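Carboxylesterase (Est-2) (Archaeoglobus fulgidus, PDB 5FRD) is a thermophilic carboxylesterase of the alpha/beta hydrolase family that probably hydrolyses carboxylic esters and carries a bound coenzyme A molecule near its active site. Local coordinates at residues Thr192-Gly197 against Ser218-Ile223. Residues are numbered along the deposited sequence; the frame is centred on the assembly and turned at random. Where two conformers were deposited one is given.
Sequences TLVIVG and SELVVI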
ATOM      1  N   THR A 192       6.257 -12.960   5.296  1.00 17.26           N
ATOM      2  CA  THR A 192       5.675 -12.121   4.269  1.00 14.39           C
ATOM      3  C   THR A 192       4.403 -12.785   3.758  1.00 16.65           C
ATOM      4  O   THR A 192       4.360 -13.993   3.530  1.00 18.72           O
ATOM      5  CB  THR A 192       6.703 -11.853   3.163  1.00 17.08           C
ATOM      6  OG1 THR A 192       7.844 -11.133   3.693  1.00 19.47           O
ATOM      7  CG2 THR A 192       6.160 -10.979   2.082  1.00 19.19           C
ATOM      8  N   LEU A 193       3.381 -11.972   3.563  1.00 14.83           N
ATOM      9  CA  LEU A 193       2.135 -12.381   2.913  1.00 15.23           C
ATOM     10  C   LEU A 193       2.018 -11.561   1.661  1.00 14.23           C
ATOM     11  O   LEU A 193       2.209 -10.330   1.689  1.00 14.98           O
ATOM     12  CB  LEU A 193       0.943 -12.146   3.826  1.00 14.80           C
ATOM     13  CG  LEU A 193      -0.431 -12.507   3.257  1.00 16.49           C
ATOM     14  CD1 LEU A 193      -0.519 -14.006   3.010  1.00 20.92           C
ATOM     15  CD2 LEU A 193      -1.499 -12.065   4.214  1.00 15.79           C
ATOM     16  N   VAL A 194       1.767 -12.230   0.532  1.00 14.31           N
ATOM     17  CA  VAL A 194       1.698 -11.555  -0.770  1.00 14.07           C
ATOM     18  C   VAL A 194       0.278 -11.750  -1.269  1.00 14.77           C
ATOM     19  O   VAL A 194      -0.186 -12.903  -1.359  1.00 15.48           O
ATOM     20  CB  VAL A 194       2.730 -12.134  -1.755  1.00 14.97           C
ATOM     21  CG1 VAL A 194       2.683 -11.443  -3.088  1.00 15.75           C
ATOM     22  CG2 VAL A 194       4.149 -12.085  -1.169  1.00 16.28           C
ATOM     23  N   ILE A 195      -0.449 -10.663  -1.515  1.00 12.91           N
ATOM     24  CA  ILE A 195      -1.853 -10.723  -1.857  1.00 13.53           C
ATOM     25  C   ILE A 195      -2.088  -9.995  -3.163  1.00 14.23           C
ATOM     26  O   ILE A 195      -1.621  -8.854  -3.326  1.00 14.44           O
ATOM     27  CB  ILE A 195      -2.758 -10.083  -0.780  1.00 15.71           C
ATOM     28  CG1 ILE A 195      -2.584 -10.751   0.591  1.00 19.62           C
ATOM     29  CG2 ILE A 195      -4.215 -10.124  -1.192  1.00 17.86           C
ATOM     30  CD1 ILE A 195      -3.339 -10.073   1.745  1.00 21.64           C
ATOM     31  N   VAL A 196      -2.836 -10.609  -4.089  1.00 13.97           N
ATOM     32  CA  VAL A 196      -3.196  -9.945  -5.327  1.00 15.40           C
ATOM     33  C   VAL A 196      -4.593 -10.385  -5.709  1.00 15.06           C
ATOM     34  O   VAL A 196      -4.970 -11.529  -5.471  1.00 15.16           O
ATOM     35  CB  VAL A 196      -2.155 -10.235  -6.444  1.00 14.68           C
ATOM     36  CG1 VAL A 196      -2.067 -11.717  -6.753  1.00 18.57           C
ATOM     37  CG2 VAL A 196      -2.420  -9.436  -7.705  1.00 15.75           C
ATOM     38  N   GLY A 197      -5.370  -9.467  -6.260  1.00 14.50           N
ATOM     39  CA  GLY A 197      -6.639  -9.817  -6.859  1.00 14.86           C
ATOM     40  C   GLY A 197      -6.380 -10.573  -8.148  1.00 16.53           C
ATOM     41  O   GLY A 197      -5.503 -10.183  -8.933  1.00 17.41           O
ATOM     42  N   SER A 218       7.416 -16.672   2.590  1.00 21.25           N
ATOM     43  CA  SER A 218       6.271 -15.972   2.040  1.00 17.86           C
ATOM     44  C   SER A 218       5.166 -16.925   1.714  1.00 16.44           C
ATOM     45  O   SER A 218       5.448 -18.092   1.377  1.00 18.96           O
ATOM     46  CB  SER A 218       6.638 -15.119   0.826  1.00 20.01           C
ATOM     47  OG  SER A 218       7.096 -15.932  -0.256  1.00 24.00           O
ATOM     48  N   GLU A 219       3.938 -16.442   1.780  1.00 16.36           N
ATOM     49  CA  GLU A 219       2.763 -17.169   1.338  0.70 15.01           C
ATOM     50  C   GLU A 219       2.057 -16.277   0.327  1.00 16.84           C
ATOM     51  O   GLU A 219       2.014 -15.056   0.509  1.00 17.41           O
ATOM     52  CB  GLU A 219       1.838 -17.426   2.470  0.70 18.99           C
ATOM     53  CG  GLU A 219       2.173 -18.550   3.397  0.70 20.34           C
ATOM     54  CD  GLU A 219       1.313 -18.528   4.627  0.70 28.16           C
ATOM     55  OE1 GLU A 219       1.591 -17.664   5.488  0.70 43.99           O
ATOM     56  OE2 GLU A 219       0.353 -19.318   4.719  0.70 33.33           O
ATOM     57  N   LEU A 220       1.517 -16.870  -0.734  1.00 15.44           N
ATOM     58  CA  LEU A 220       0.809 -16.151  -1.784  1.00 14.69           C
ATOM     59  C   LEU A 220      -0.662 -16.443  -1.691  1.00 15.08           C
ATOM     60  O   LEU A 220      -1.054 -17.612  -1.601  1.00 16.22           O
ATOM     61  CB  LEU A 220       1.352 -16.576  -3.131  1.00 15.60           C
ATOM     62  CG  LEU A 220       0.640 -16.032  -4.360  1.00 16.22           C
ATOM     63  CD1 LEU A 220       0.781 -14.512  -4.470  1.00 16.97           C
ATOM     64  CD2 LEU A 220       1.209 -16.708  -5.600  1.00 19.18           C
ATOM     65  N   VAL A 221      -1.500 -15.401  -1.730  1.00 13.77           N
ATOM     66  CA  VAL A 221      -2.946 -15.505  -1.728  1.00 14.69           C
ATOM     67  C   VAL A 221      -3.476 -14.698  -2.887  1.00 16.47           C
ATOM     68  O   VAL A 221      -3.322 -13.463  -2.931  1.00 16.30           O
ATOM     69  CB  VAL A 221      -3.552 -14.983  -0.410  1.00 17.47           C
ATOM     70  CG1 VAL A 221      -5.069 -15.026  -0.459  1.00 19.63           C
ATOM     71  CG2 VAL A 221      -3.048 -15.829   0.755  1.00 19.93           C
ATOM     72  N   VAL A 222      -4.080 -15.383  -3.837  1.00 13.87           N
ATOM     73  CA  VAL A 222      -4.744 -14.767  -4.961  1.00 13.66           C
ATOM     74  C   VAL A 222      -6.222 -14.769  -4.600  1.00 14.66           C
ATOM     75  O   VAL A 222      -6.788 -15.809  -4.251  1.00 15.89           O
ATOM     76  CB  VAL A 222      -4.490 -15.549  -6.267  1.00 14.80           C
ATOM     77  CG1 VAL A 222      -5.220 -14.913  -7.439  1.00 15.49           C
ATOM     78  CG2 VAL A 222      -2.995 -15.659  -6.525  1.00 17.12           C
ATOM     79  N   ILE A 223      -6.861 -13.602  -4.693  1.00 13.71           N
ATOM     80  CA  ILE A 223      -8.271 -13.454  -4.304  0.70 14.64           C
ATOM     81  C   ILE A 223      -9.143 -13.368  -5.534  1.00 17.12           C
ATOM     82  O   ILE A 223      -9.070 -12.419  -6.304  1.00 16.39           O
ATOM     83  CB  ILE A 223      -8.485 -12.230  -3.393  0.70 14.54           C
ATOM     84  CG1 ILE A 223      -7.649 -12.462  -2.123  0.70 15.30           C
ATOM     85  CG2 ILE A 223      -9.979 -12.036  -3.075  0.70 16.61           C
ATOM     86  CD1 ILE A 223      -7.823 -11.487  -0.990  0.70 19.00           C
TER
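Val194 and Val196 of Thr192-Gly197 each use both backbone N and O to bond to the parallel strand Ser218-Ile223. The two strands run 19° apart and 4.7 Å from axis to axis, with Thr192 abreast of Ser218 and Gly197 of Ile223. Val194 N donates to Glu219 O at 2.8 Å, and Val194 O accepts Val221 N at the same length, both nearly along the C=O axis. Val196 repeats the scheme between Val221 O and Ile223 N, while Glu219 N reaches Thr192 O at 3.0 Å, tilted 22° from the carbonyl plane. The carbonyls also receive CA-H contacts, among them Ile195 CA to Val221 O at 3.3 Å.

On the face of Leu193, Ile195, Glu219, Val221 and Ile223, contacts run diagonally. With CG anti to the backbone N (chi1 179°), Leu193 leans in the chain direction, which brings its CD1 to 3.8 Å from Val221 CG2, two residues beyond its own partner Glu219. In one of two deposited conformers, Ile223 CD1 lies 3.9 Å from Ile195 CG2. On the other face Leu220 CD1 reaches across to Val194, lying 3.6 Å from Val194 O and also against Val194 CG1, whereas Val196 and Val222 stand side by side and Val196 CG1 meets Val222 CG2. Ser218 OG is turned to His212 ND1 and Ile215 O, both hydrogen-bonded to it.

Helix 205-214 connects the two strands in a beta-alpha-beta crossover, and its His208 packs on Val194 and Val196, its Glu209 on Leu220. Helix 235-249 covers the opposite face, with Phe245 on Leu193 and Phe238 on Ile195. Strand 192-197 also bonds to strand 106-112, leaving 218-223 as an outermost strand of the alpha/beta hydrolase sheet.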